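Hypothetical protein TM0723 (Thermotoga maritima, PDB 1VMJ) is of unknown function but belongs to the YjbQ (UPF0047) family, may act as a thiamin phosphate synthase and binds a sodium ion. Local coordinates at residues Y91-N94 / N100-A103; R26-I31 / W78-A83; K86-S89 / H93-T96; Y133-F136 / P141-V144; K14-E19 / E38-E43. One frame throughout, in Å; residues are numbered along the deposited sequence. Where two conformers were deposited one is given.

Contact 1 (Y91-N94 / N100-A103). With NA (sodium ion), chain B.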
# COMPACT_ATOMS: atom_id res chain seq x y z
N TYR A 91 -5.10 16.95 17.73
CA TYR A 91 -3.93 16.11 17.47
C TYR A 91 -2.72 16.55 18.29
O TYR A 91 -2.28 17.71 18.19
CB TYR A 91 -3.55 16.15 15.99
CG TYR A 91 -4.64 15.73 15.04
CD1 TYR A 91 -5.12 14.42 15.04
CD2 TYR A 91 -5.20 16.65 14.15
CE1 TYR A 91 -6.10 14.01 14.17
CE2 TYR A 91 -6.22 16.25 13.26
CZ TYR A 91 -6.66 14.93 13.28
OH TYR A 91 -7.64 14.50 12.41
N LYS A 92 -2.16 15.60 19.03
CA LYS A 92 -0.96 15.86 19.84
C LYS A 92 0.25 16.22 19.00
O LYS A 92 1.12 16.92 19.48
CB LYS A 92 -0.62 14.68 20.74
CG LYS A 92 -1.70 14.31 21.74
CD LYS A 92 -2.08 15.47 22.63
N HIS A 93 0.32 15.73 17.76
CA HIS A 93 1.41 16.10 16.87
C HIS A 93 1.46 17.61 16.66
O HIS A 93 2.53 18.16 16.39
CB HIS A 93 1.27 15.39 15.55
CG HIS A 93 2.36 15.69 14.58
ND1 HIS A 93 3.67 15.30 14.81
CD2 HIS A 93 2.36 16.34 13.40
CE1 HIS A 93 4.42 15.68 13.79
NE2 HIS A 93 3.65 16.30 12.91
N ASN A 94 0.31 18.28 16.78
CA ASN A 94 0.23 19.73 16.51
C ASN A 94 0.50 20.58 17.75
O ASN A 94 0.35 21.79 17.71
CB ASN A 94 -1.17 20.09 16.00
CG ASN A 94 -1.49 19.50 14.63
OD1 ASN A 94 -0.59 19.14 13.85
ND2 ASN A 94 -2.78 19.45 14.29
N ASN A 100 -0.03 20.08 10.76
CA ASN A 100 -0.19 19.10 9.69
C ASN A 100 -0.46 17.67 10.13
O ASN A 100 -0.40 16.77 9.30
CB ASN A 100 1.02 19.15 8.74
CG ASN A 100 2.32 18.65 9.38
OD1 ASN A 100 2.33 18.14 10.50
ND2 ASN A 100 3.40 18.73 8.63
N ALA A 101 -0.86 17.44 11.38
CA ALA A 101 -1.17 16.07 11.82
C ALA A 101 -2.11 15.34 10.86
O ALA A 101 -1.86 14.19 10.48
CB ALA A 101 -1.70 16.08 13.24
N ASP A 102 -3.16 16.02 10.41
CA ASP A 102 -4.15 15.42 9.53
C ASP A 102 -3.54 14.91 8.23
O ASP A 102 -4.02 13.92 7.67
CB ASP A 102 -5.27 16.38 9.18
CG ASP A 102 -4.83 17.46 8.18
OD1 ASP A 102 -4.00 18.34 8.52
OD2 ASP A 102 -5.29 17.37 7.01
N ALA A 103 -2.50 15.59 7.75
CA ALA A 103 -1.88 15.23 6.48
C ALA A 103 -1.17 13.88 6.58
O ALA A 103 -1.13 13.12 5.61
CB ALA A 103 -0.91 16.31 6.01
NA NA B . 4.21 16.54 10.74
O HOH W 1 -4.14 18.83 11.61
O HOH W 2 5.17 18.25 11.37
O HOH W 3 5.34 16.94 8.90
O HOH W 4 6.15 15.43 11.01
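The methyl group of A101 fits into a notch formed by Y91, H93 and N94. Its CB lies 3.3 Å from Y91 CB, close for two saturated carbons, and 3.8 Å from H93 CB, so a side chain as small as alanine's suits the place. H93 turns its imidazole opposite the backbone N (chi1 -178°), which carries the ring past that methyl toward N100. N100 holds CG between its own N and carbonyl carbon (chi1 69°), and this folds the amide back so that OD1 meets the edge of the imidazole. Ring and amide are nearly coplanar, 5° apart. H93 NE2 and N100 OD1 are not hydrogen-bonded to each other; both bind a sodium ion, the nitrogen at 2.2 Å and the oxygen at 2.5 Å. H104, one turn further along helix 101-110, and three waters complete a six-ligand metal site built on a loop and the first turn of a helix. E68 of the second subunit accepts from H93 ND1 and should fix the rotation of the ring, while D137 and a sodium-bound water take the hydrogens of N100 ND2. The amide of N94 serves the helix start instead. N94 OD1 accepts from A101 N at 3.0 Å on an in-plane lone pair, which satisfies an N-H at the helix start, where no preceding turn supplies a carbonyl; N100, at the N-cap position, makes no capping bond of its own. N94 ND2 donates to a water that also accepts from D102 N. Beyond the methyl, one face of the Y91 ring receives D102 N, and the phenol oxygen reaches on to the carbonyl of P84.

Contact 2 (R26-I31 / W78-A83)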
# COMPACT_ATOMS: atom_id res chain seq x y z
N ARG A 26 -1.84 25.41 -3.07
CA ARG A 26 -2.68 25.26 -1.89
C ARG A 26 -2.22 24.10 -1.02
O ARG A 26 -1.36 23.31 -1.38
CB ARG A 26 -4.12 25.05 -2.33
CG ARG A 26 -4.62 26.11 -3.34
CD ARG A 26 -6.11 25.99 -3.65
NE ARG A 26 -6.60 27.14 -4.43
CZ ARG A 26 -6.52 27.28 -5.76
NH1 ARG A 26 -5.94 26.35 -6.51
NH2 ARG A 26 -7.01 28.37 -6.34
N ARG A 27 -2.84 23.98 0.14
CA ARG A 27 -2.47 22.95 1.11
C ARG A 27 -2.64 21.53 0.56
O ARG A 27 -1.79 20.66 0.81
CB ARG A 27 -3.34 23.11 2.37
CG ARG A 27 -2.94 22.21 3.52
CD ARG A 27 -3.90 22.38 4.65
NE ARG A 27 -3.68 21.42 5.73
CZ ARG A 27 -3.01 21.70 6.84
NH1 ARG A 27 -2.48 22.90 7.03
NH2 ARG A 27 -2.87 20.76 7.77
N ARG A 28 -3.78 21.31 -0.10
CA ARG A 28 -4.10 20.01 -0.65
C ARG A 28 -4.35 20.12 -2.15
O ARG A 28 -4.99 21.07 -2.61
CB ARG A 28 -5.33 19.40 0.03
CG ARG A 28 -5.18 19.22 1.54
CD ARG A 28 -6.17 18.23 2.13
NE ARG A 28 -7.49 18.82 2.28
CZ ARG A 28 -7.85 19.61 3.29
NH1 ARG A 28 -7.00 19.92 4.25
NH2 ARG A 28 -9.08 20.12 3.34
N GLU A 29 -3.88 19.12 -2.89
CA GLU A 29 -4.00 19.07 -4.34
C GLU A 29 -3.71 17.67 -4.85
O GLU A 29 -2.87 17.00 -4.27
CB GLU A 29 -3.03 20.06 -5.00
CG GLU A 29 -3.25 20.16 -6.52
CD GLU A 29 -2.39 21.20 -7.22
OE1 GLU A 29 -1.67 21.97 -6.55
OE2 GLU A 29 -2.48 21.25 -8.49
N PHE A 30 -4.42 17.23 -5.89
CA PHE A 30 -4.06 16.02 -6.62
C PHE A 30 -3.46 16.43 -7.95
O PHE A 30 -4.05 17.27 -8.67
CB PHE A 30 -5.27 15.13 -6.84
CG PHE A 30 -5.95 14.70 -5.57
CD1 PHE A 30 -5.33 13.84 -4.69
CD2 PHE A 30 -7.23 15.16 -5.26
CE1 PHE A 30 -5.97 13.44 -3.53
CE2 PHE A 30 -7.86 14.77 -4.09
CZ PHE A 30 -7.24 13.92 -3.23
N ILE A 31 -2.32 15.87 -8.29
CA ILE A 31 -1.64 16.17 -9.54
C ILE A 31 -1.41 14.90 -10.33
O ILE A 31 -0.81 13.97 -9.82
CB ILE A 31 -0.30 16.88 -9.28
CG1 ILE A 31 -0.55 18.20 -8.55
CG2 ILE A 31 0.46 17.12 -10.60
CD1 ILE A 31 0.68 18.93 -8.17
N TRP A 78 -14.14 12.85 1.51
CA TRP A 78 -13.97 11.59 2.26
C TRP A 78 -12.79 11.62 3.20
O TRP A 78 -12.89 11.21 4.35
CB TRP A 78 -13.81 10.49 1.25
CG TRP A 78 -13.69 9.13 1.76
CD1 TRP A 78 -14.62 8.44 2.47
CD2 TRP A 78 -12.62 8.22 1.52
NE1 TRP A 78 -14.19 7.15 2.70
CE2 TRP A 78 -12.96 7.00 2.12
CE3 TRP A 78 -11.39 8.32 0.84
CZ2 TRP A 78 -12.13 5.88 2.07
CZ3 TRP A 78 -10.55 7.19 0.80
CH2 TRP A 78 -10.93 6.00 1.41
N LEU A 79 -11.68 12.15 2.74
CA LEU A 79 -10.50 12.24 3.56
C LEU A 79 -10.69 13.22 4.69
O LEU A 79 -10.13 13.03 5.77
CB LEU A 79 -9.28 12.65 2.72
CG LEU A 79 -8.78 11.60 1.72
CD1 LEU A 79 -7.82 12.19 0.68
CD2 LEU A 79 -8.12 10.45 2.49
N GLU A 80 -11.45 14.28 4.45
CA GLU A 80 -11.78 15.21 5.53
C GLU A 80 -12.68 14.57 6.58
O GLU A 80 -12.62 14.92 7.77
CB GLU A 80 -12.40 16.50 5.00
CG GLU A 80 -11.38 17.58 4.69
CD GLU A 80 -10.84 18.22 5.95
OE1 GLU A 80 -11.47 19.16 6.48
OE2 GLU A 80 -9.77 17.78 6.43
N LYS A 81 -13.54 13.66 6.16
CA LYS A 81 -14.37 12.90 7.08
C LYS A 81 -13.54 11.92 7.89
O LYS A 81 -13.70 11.82 9.10
CB LYS A 81 -15.48 12.18 6.33
CG LYS A 81 -16.38 11.35 7.23
CD LYS A 81 -17.66 10.92 6.53
N LEU A 82 -12.63 11.20 7.25
CA LEU A 82 -11.85 10.20 7.96
C LEU A 82 -10.74 10.77 8.81
O LEU A 82 -10.39 10.17 9.83
CB LEU A 82 -11.24 9.24 6.96
CG LEU A 82 -12.16 8.38 6.11
CD1 LEU A 82 -11.34 7.46 5.25
CD2 LEU A 82 -13.11 7.62 6.98
N ALA A 83 -10.17 11.90 8.38
CA ALA A 83 -9.01 12.49 9.03
C ALA A 83 -9.06 14.01 8.94
O ALA A 83 -8.31 14.63 8.19
CB ALA A 83 -7.75 11.95 8.37
O HOH W 5 -10.00 21.57 5.80
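R28 and E80 meet as two stacked flat groups rather than as a head-on ion pair. The guanidinium and carboxylate planes are 15° apart, with OE2 above one face of the arginine, and R28 NH2 lies 3.9 Å from E80 OE2. No N-H points at that oxygen, so this long salt bridge rests on charge alone. The bend of R28 at chi3 (-77°) lays the guanidinium flat against the carboxylate, the two side chains crossing at about a right angle, and NH2 also comes 3.7 Å from E80 CG. Stronger partners lie elsewhere: E76 and E85 pair with R28, and K106 with E80 OE2, making a network of alternating charges in which the long chains of Arg and Glu can each reach several neighbours.

A water supplies the hydrogen-bonded link. It lies in the guanidinium plane, accepts from R28 NH2 at 3.0 Å and donates to E80 OE1 at 2.9 Å.

These residues join the last turns of helix 69-82 to strand 29-32, an outer strand of the antiparallel three-stranded sheet; at the same end of the helix, W78 NE1 bonds to L82 O of the third subunit.

The apolar part lies one helix position back. L79 CD1 meets the edge of the F30 ring, 4.3 Å from CZ, a loose touch made by one of two conformers of the phenylalanine. The branched leucine also rests on F136 and on I109 of helix 101-110.

Contact 3 (K86-S89 / H93-T96). With NA (sodium ion), chain B; SO4 (sulfate ion), chain D.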
# COMPACT_ATOMS: atom_id res chain seq x y z
N LYS A 86 -9.08 19.99 11.05
CA LYS A 86 -9.39 20.84 12.21
C LYS A 86 -10.43 20.19 13.13
O LYS A 86 -11.21 19.35 12.66
CB LYS A 86 -9.90 22.20 11.74
CG LYS A 86 -8.81 23.03 11.06
CD LYS A 86 -9.21 24.43 10.62
N PRO A 87 -10.44 20.58 14.42
CA PRO A 87 -9.50 21.54 15.03
C PRO A 87 -8.10 20.97 15.17
O PRO A 87 -7.92 19.77 15.38
CB PRO A 87 -10.08 21.77 16.44
CG PRO A 87 -10.88 20.55 16.73
CD PRO A 87 -11.41 20.05 15.41
N TYR A 88 -7.10 21.83 15.01
CA TYR A 88 -5.71 21.41 15.13
C TYR A 88 -5.41 20.80 16.49
O TYR A 88 -4.61 19.87 16.62
CB TYR A 88 -4.75 22.57 14.85
CG TYR A 88 -4.87 23.10 13.44
CD1 TYR A 88 -4.76 22.26 12.34
CD2 TYR A 88 -5.10 24.45 13.21
CE1 TYR A 88 -4.89 22.73 11.05
CE2 TYR A 88 -5.21 24.94 11.91
CZ TYR A 88 -5.10 24.07 10.83
OH TYR A 88 -5.21 24.55 9.55
N SER A 89 -6.07 21.33 17.51
CA SER A 89 -5.90 20.91 18.90
C SER A 89 -6.25 19.45 19.17
O SER A 89 -5.84 18.92 20.19
CB SER A 89 -6.74 21.80 19.81
OG SER A 89 -8.13 21.64 19.54
N HIS A 93 0.32 15.73 17.76
CA HIS A 93 1.41 16.10 16.87
C HIS A 93 1.46 17.61 16.66
O HIS A 93 2.53 18.16 16.39
CB HIS A 93 1.27 15.39 15.55
CG HIS A 93 2.36 15.69 14.58
ND1 HIS A 93 3.67 15.30 14.81
CD2 HIS A 93 2.36 16.34 13.40
CE1 HIS A 93 4.42 15.68 13.79
NE2 HIS A 93 3.65 16.30 12.91
N ASN A 94 0.31 18.28 16.78
CA ASN A 94 0.23 19.73 16.51
C ASN A 94 0.50 20.58 17.75
O ASN A 94 0.35 21.79 17.71
CB ASN A 94 -1.17 20.09 16.00
CG ASN A 94 -1.49 19.50 14.63
OD1 ASN A 94 -0.59 19.14 13.85
ND2 ASN A 94 -2.78 19.45 14.29
N ASP A 95 0.85 19.94 18.86
CA ASP A 95 0.91 20.61 20.17
C ASP A 95 1.98 21.68 20.30
O ASP A 95 1.86 22.58 21.14
CB ASP A 95 1.12 19.59 21.29
CG ASP A 95 -0.17 19.00 21.80
OD1 ASP A 95 -1.25 19.42 21.35
OD2 ASP A 95 -0.13 18.12 22.67
N THR A 96 3.02 21.59 19.49
CA THR A 96 4.11 22.56 19.54
C THR A 96 4.17 23.43 18.28
O THR A 96 5.24 23.89 17.89
CB THR A 96 5.42 21.83 19.68
OG1 THR A 96 5.59 20.97 18.55
CG2 THR A 96 5.43 21.01 20.96
NA NA B . 4.21 16.54 10.74
S SO4 D . -7.74 24.99 16.55
O1 SO4 D . -7.94 24.59 15.15
O2 SO4 D . -6.94 26.21 16.43
O3 SO4 D . -7.06 24.01 17.39
O4 SO4 D . -9.02 25.32 17.22
O HOH W 2 5.17 18.25 11.37
O HOH W 4 6.15 15.43 11.01
O HOH W 3 5.34 16.94 8.90
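With CG set beside its backbone N (chi1 -67°), N94 extends its amide toward Y88, whose own CG takes the corresponding position and turns the phenol away from the contact. What N94 meets is therefore the main chain of Y88. N94 ND2 donates to Y88 O at 3.0 Å, and the bond is fairly straight, 162° at the hydrogen. The oxygen lies close to the amide plane of N94, as a good N-H donor requires, while the donor sits slightly tilted from the carbonyl plane. ND2 also lies 3.6 Å from Y88 CA and 3.7 Å from Y88 CB, and the amide stands steeply to the phenol ring, their planes 78° apart. Asparagine suits this place because its two ends differ: the NH2 end serves Y88, and the oxygen is left for a main-chain N-H of the following helix. The phenol of Y88 is engaged elsewhere, its hydroxyl hydrogen-bonded to E85 and one ring face against K86 CG.

The amides at the start of the 3-10 turn bind a sulfate ion, probably from the crystallisation liquor. Y88 N donates to O1 at 2.9 Å and S89 N to O3 at 2.9 Å; the nearest ring atom to O1 is Y88 CD2, at 3.4 Å.

Two short turns of one loop are thus tied together by an asparagine next in sequence to the sodium ligand H93, bonded on its other side to the helix start that follows the ligand N100, while the sulfate occupies the kind of anion position common where main-chain N-H groups converge at the start of a helical turn.

Contact 4 (Y133-F136 / P141-V144)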
# COMPACT_ATOMS: atom_id res chain seq x y z
N TYR A 133 0.13 12.36 -7.63
CA TYR A 133 0.72 12.89 -6.42
C TYR A 133 -0.43 13.49 -5.63
O TYR A 133 -1.16 14.35 -6.14
CB TYR A 133 1.77 13.98 -6.72
CG TYR A 133 2.41 14.56 -5.49
CD1 TYR A 133 3.05 13.74 -4.58
CD2 TYR A 133 2.35 15.93 -5.22
CE1 TYR A 133 3.65 14.26 -3.44
CE2 TYR A 133 2.96 16.47 -4.09
CZ TYR A 133 3.59 15.61 -3.20
OH TYR A 133 4.16 16.11 -2.07
N GLY A 134 -0.59 13.03 -4.40
CA GLY A 134 -1.58 13.54 -3.49
C GLY A 134 -0.91 14.37 -2.43
O GLY A 134 -0.29 13.84 -1.49
N GLU A 135 -0.99 15.68 -2.58
CA GLU A 135 -0.41 16.59 -1.62
C GLU A 135 -1.41 16.89 -0.51
O GLU A 135 -2.51 17.34 -0.80
CB GLU A 135 -0.04 17.91 -2.33
CG GLU A 135 0.62 18.93 -1.42
CD GLU A 135 1.88 18.39 -0.81
OE1 GLU A 135 2.94 18.48 -1.48
OE2 GLU A 135 1.80 17.87 0.31
N PHE A 136 -1.02 16.67 0.75
CA PHE A 136 -1.88 17.00 1.88
C PHE A 136 -1.33 18.10 2.79
O PHE A 136 -2.00 18.51 3.72
CB PHE A 136 -2.23 15.72 2.66
CG PHE A 136 -2.88 14.69 1.79
CD1 PHE A 136 -4.08 14.98 1.17
CD2 PHE A 136 -2.29 13.47 1.52
CE1 PHE A 136 -4.68 14.07 0.33
CE2 PHE A 136 -2.90 12.57 0.69
CZ PHE A 136 -4.10 12.89 0.09
N PRO A 141 8.36 23.02 -1.16
CA PRO A 141 8.92 22.08 -2.12
C PRO A 141 8.98 20.66 -1.56
O PRO A 141 9.56 20.42 -0.50
CB PRO A 141 10.34 22.61 -2.37
CG PRO A 141 10.69 23.30 -1.08
CD PRO A 141 9.40 23.93 -0.63
N LYS A 142 8.32 19.74 -2.27
CA LYS A 142 8.25 18.36 -1.83
C LYS A 142 8.52 17.46 -3.00
O LYS A 142 8.47 17.85 -4.17
CB LYS A 142 6.88 18.10 -1.20
CG LYS A 142 6.74 18.92 0.07
CD LYS A 142 5.38 18.87 0.68
CE LYS A 142 5.13 17.58 1.44
NZ LYS A 142 3.74 17.65 2.04
N ARG A 143 8.85 16.21 -2.67
CA ARG A 143 9.46 15.33 -3.63
C ARG A 143 8.78 13.99 -3.71
O ARG A 143 8.31 13.46 -2.72
CB ARG A 143 10.92 15.11 -3.28
CG ARG A 143 11.67 16.36 -2.97
CD ARG A 143 13.06 16.02 -2.60
NE ARG A 143 13.75 17.19 -2.07
CZ ARG A 143 15.06 17.35 -2.13
NH1 ARG A 143 15.83 16.44 -2.72
NH2 ARG A 143 15.60 18.43 -1.58
N VAL A 144 8.79 13.46 -4.94
CA VAL A 144 8.41 12.11 -5.27
C VAL A 144 9.61 11.42 -5.89
O VAL A 144 10.34 12.01 -6.68
CB VAL A 144 7.25 12.13 -6.29
CG1 VAL A 144 7.04 10.81 -6.97
CG2 VAL A 144 5.97 12.58 -5.60
O HOH W 6 6.14 14.18 -1.12
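Y133 and E135 face K142 and V144 between two antiparallel sheets, the three-stranded one holding strand 130-135 and the five-stranded one holding strand 142-150. The short strand segments run at 155° with axes 9.4 Å apart, so side chains, not backbone bonds, join them.

The tight part is a buried polar cluster. K142 NZ, carried over by a bend in the lysine chain, donates to E135 OE2 at 2.6 Å on the syn side of the carboxylate. T59 OG1 and the carbonyl of D137 also take hydrogens of this ammonium, and D137 N donates to the same glutamate oxygen, so the buried ion pair has several partners, which probably offset the nearby positive charge of R140. Y133 OH gives its proton to E135 OE1 at 2.7 Å, arriving from above the carboxylate plane, 51° out of it. Tyrosine fits here because it combines this polar tip with an apolar flank: its CD1 presses on V144 CG2 at 3.3 Å, a close touch, ring and valine running past each other in opposite directions. F22 stacks on the same ring.

On the looser side, by R143, a water takes the place of direct contact. R143 points away from the opposing strand to pair with E19, and P141, just before K142, is exposed. The single water spans the separation, donating to Y133 OH at 2.9 Å and to R143 O at 2.8 Å.

Contact 5 (K14-E19 / E38-E43). With SO4 (sulfate ion), chain E.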
# COMPACT_ATOMS: atom_id res chain seq x y z
N LYS A 14 19.74 -3.06 -15.09
CA LYS A 14 19.65 -1.64 -15.24
C LYS A 14 18.88 -1.09 -14.05
O LYS A 14 18.01 -1.75 -13.48
CB LYS A 14 18.89 -1.27 -16.51
CG LYS A 14 19.53 -1.74 -17.79
CD LYS A 14 18.65 -1.44 -18.97
CE LYS A 14 19.19 -2.06 -20.26
N SER A 15 19.21 0.15 -13.71
CA SER A 15 18.42 0.89 -12.74
C SER A 15 18.34 2.33 -13.17
O SER A 15 19.19 2.84 -13.92
CB SER A 15 18.97 0.80 -11.32
OG SER A 15 20.09 1.61 -11.13
N TYR A 16 17.29 2.99 -12.70
CA TYR A 16 16.99 4.34 -13.06
C TYR A 16 16.38 5.02 -11.86
O TYR A 16 15.56 4.41 -11.16
CB TYR A 16 16.00 4.35 -14.24
CG TYR A 16 15.51 5.72 -14.60
CD1 TYR A 16 14.40 6.28 -13.96
CD2 TYR A 16 16.16 6.48 -15.55
CE1 TYR A 16 13.97 7.55 -14.28
CE2 TYR A 16 15.72 7.76 -15.90
CZ TYR A 16 14.61 8.28 -15.25
OH TYR A 16 14.14 9.52 -15.55
N ARG A 17 16.75 6.28 -11.66
CA ARG A 17 16.25 7.08 -10.54
C ARG A 17 15.95 8.50 -10.99
O ARG A 17 16.71 9.11 -11.75
CB ARG A 17 17.31 7.10 -9.47
CG ARG A 17 16.93 7.87 -8.28
CD ARG A 17 18.13 8.27 -7.49
NE ARG A 17 17.71 8.80 -6.21
CZ ARG A 17 17.52 10.08 -5.95
NH1 ARG A 17 17.72 11.03 -6.86
NH2 ARG A 17 17.12 10.43 -4.75
N LYS A 18 14.85 9.06 -10.52
CA LYS A 18 14.52 10.44 -10.76
C LYS A 18 13.68 10.95 -9.60
O LYS A 18 12.71 10.30 -9.20
CB LYS A 18 13.72 10.56 -12.07
CG LYS A 18 13.42 12.00 -12.53
CD LYS A 18 14.65 12.62 -13.17
CE LYS A 18 14.57 14.13 -13.28
NZ LYS A 18 14.50 14.76 -11.93
N GLU A 19 14.01 12.13 -9.10
CA GLU A 19 13.12 12.85 -8.19
C GLU A 19 12.27 13.85 -8.96
O GLU A 19 12.77 14.59 -9.81
CB GLU A 19 13.86 13.61 -7.11
CG GLU A 19 14.60 12.73 -6.15
CD GLU A 19 15.32 13.54 -5.09
OE1 GLU A 19 15.09 14.78 -4.99
OE2 GLU A 19 16.16 12.96 -4.37
N GLU A 38 5.82 8.14 -17.53
CA GLU A 38 6.01 7.62 -18.88
C GLU A 38 7.38 8.04 -19.44
O GLU A 38 8.08 7.23 -20.07
CB GLU A 38 4.88 8.12 -19.78
CG GLU A 38 3.56 7.44 -19.46
CD GLU A 38 2.38 7.98 -20.26
OE1 GLU A 38 2.36 9.17 -20.62
OE2 GLU A 38 1.45 7.18 -20.51
N GLU A 39 7.75 9.30 -19.20
CA GLU A 39 9.04 9.80 -19.68
C GLU A 39 10.22 9.16 -18.91
O GLU A 39 11.24 8.85 -19.50
CB GLU A 39 9.09 11.33 -19.61
CG GLU A 39 10.39 11.95 -20.05
CD GLU A 39 10.68 11.75 -21.52
OE1 GLU A 39 9.85 11.21 -22.27
OE2 GLU A 39 11.79 12.16 -21.90
N CYS A 40 10.07 8.94 -17.61
CA CYS A 40 11.06 8.16 -16.84
C CYS A 40 11.28 6.79 -17.43
O CYS A 40 12.41 6.35 -17.65
CB CYS A 40 10.64 7.99 -15.39
SG CYS A 40 10.59 9.51 -14.39
N VAL A 41 10.17 6.11 -17.71
CA VAL A 41 10.25 4.75 -18.23
C VAL A 41 10.95 4.80 -19.58
O VAL A 41 11.84 3.99 -19.87
CB VAL A 41 8.87 4.07 -18.31
CG1 VAL A 41 8.99 2.75 -19.04
CG2 VAL A 41 8.34 3.85 -16.92
N ARG A 42 10.58 5.77 -20.40
CA ARG A 42 11.13 5.84 -21.74
C ARG A 42 12.63 6.06 -21.67
O ARG A 42 13.40 5.33 -22.31
CB ARG A 42 10.48 6.98 -22.54
CG ARG A 42 10.90 6.99 -23.98
CD ARG A 42 10.69 8.31 -24.64
NE ARG A 42 11.52 9.35 -24.05
CZ ARG A 42 12.84 9.47 -24.19
NH1 ARG A 42 13.53 8.64 -24.96
NH2 ARG A 42 13.47 10.45 -23.55
N GLU A 43 13.05 7.04 -20.89
CA GLU A 43 14.47 7.37 -20.86
C GLU A 43 15.31 6.29 -20.17
O GLU A 43 16.48 6.12 -20.48
CB GLU A 43 14.73 8.77 -20.31
CG GLU A 43 14.64 8.99 -18.88
CD GLU A 43 15.40 10.28 -18.43
OE1 GLU A 43 16.19 10.80 -19.22
OE2 GLU A 43 15.22 10.70 -17.29
S SO4 E . 17.63 14.07 -10.88
O1 SO4 E . 18.09 12.82 -11.47
O2 SO4 E . 18.58 14.51 -9.86
O3 SO4 E . 16.32 13.81 -10.24
O4 SO4 E . 17.57 15.10 -11.94
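Y16 OH and E43 OE2 are modelled only 2.4 Å apart, shorter than an ordinary hydrogen bond, and although the tyrosine is the donor, the exact length is doubtful. The pair joins helix 34-44 to strand 14-22, an outermost strand of the five-stranded antiparallel sheet; the short segments run at 146° to each other, a helix laid obliquely back along a strand. Y16 swings its ring opposite the backbone N (chi1 174°) and out toward the helix. E43 holds CG between its N and carbonyl carbon (chi1 76°) and then extends, so that its OE2 meets the ring edge in plane, the two side chains crossing at about a right angle.

Tyrosine suits the place because it offers a flat apolar ring to C40 and a hydroxyl that can reach E43. C40 O stands 3.8 Å above one face, over the centre, and C40 CB touches Y16 CE1 at 3.5 Å. The cysteine sulfur approaches the rim, 5.2 Å from the ring centroid, a sulfur-aromatic contact at the edge. On its other flank C40 SG lies 4.0 Å from K18 CB, and V146 of the neighbouring strand also packs on this small, apolar cysteine.

The outer surface is charged. On the helix, R42 grips E39 side-on through NE and NH2, one to each oxygen. On the strand, K18, in the one of its two conformers described, bends away from the helix, and its NZ donates to the main-chain oxygen of E19. The same ammonium binds a sulfate ion, probably from the crystallisation liquor, with NZ 2.7 Å from O3; that oxygen also accepts from E19 N at 3.1 Å.

How the contacts relate
Along the chain contacts 2 and 5 interlock, their segments alternating, before contacts 3, 1 and 4 follow. Contacts 1 and 3 share H93 and N94, with centres about 5 Å apart, and lie on the loop after helix 69-82 and the start of helix 101-110, at the sodium site beside the second subunit. Contact 2 adjoins contact 1 through the salt bridge R27-D102, and its strand 29-32 neighbours strand 130-135 of contact 4 in the three-stranded sheet. Contact 4 spans to the five-stranded sheet. Centres of contacts 3 and 5 lie about 39 Å apart, on opposite sides of the chain's centre; contact 4, touching contact 1 at A103-F136 and contact 5 at R143-E19, lies between them.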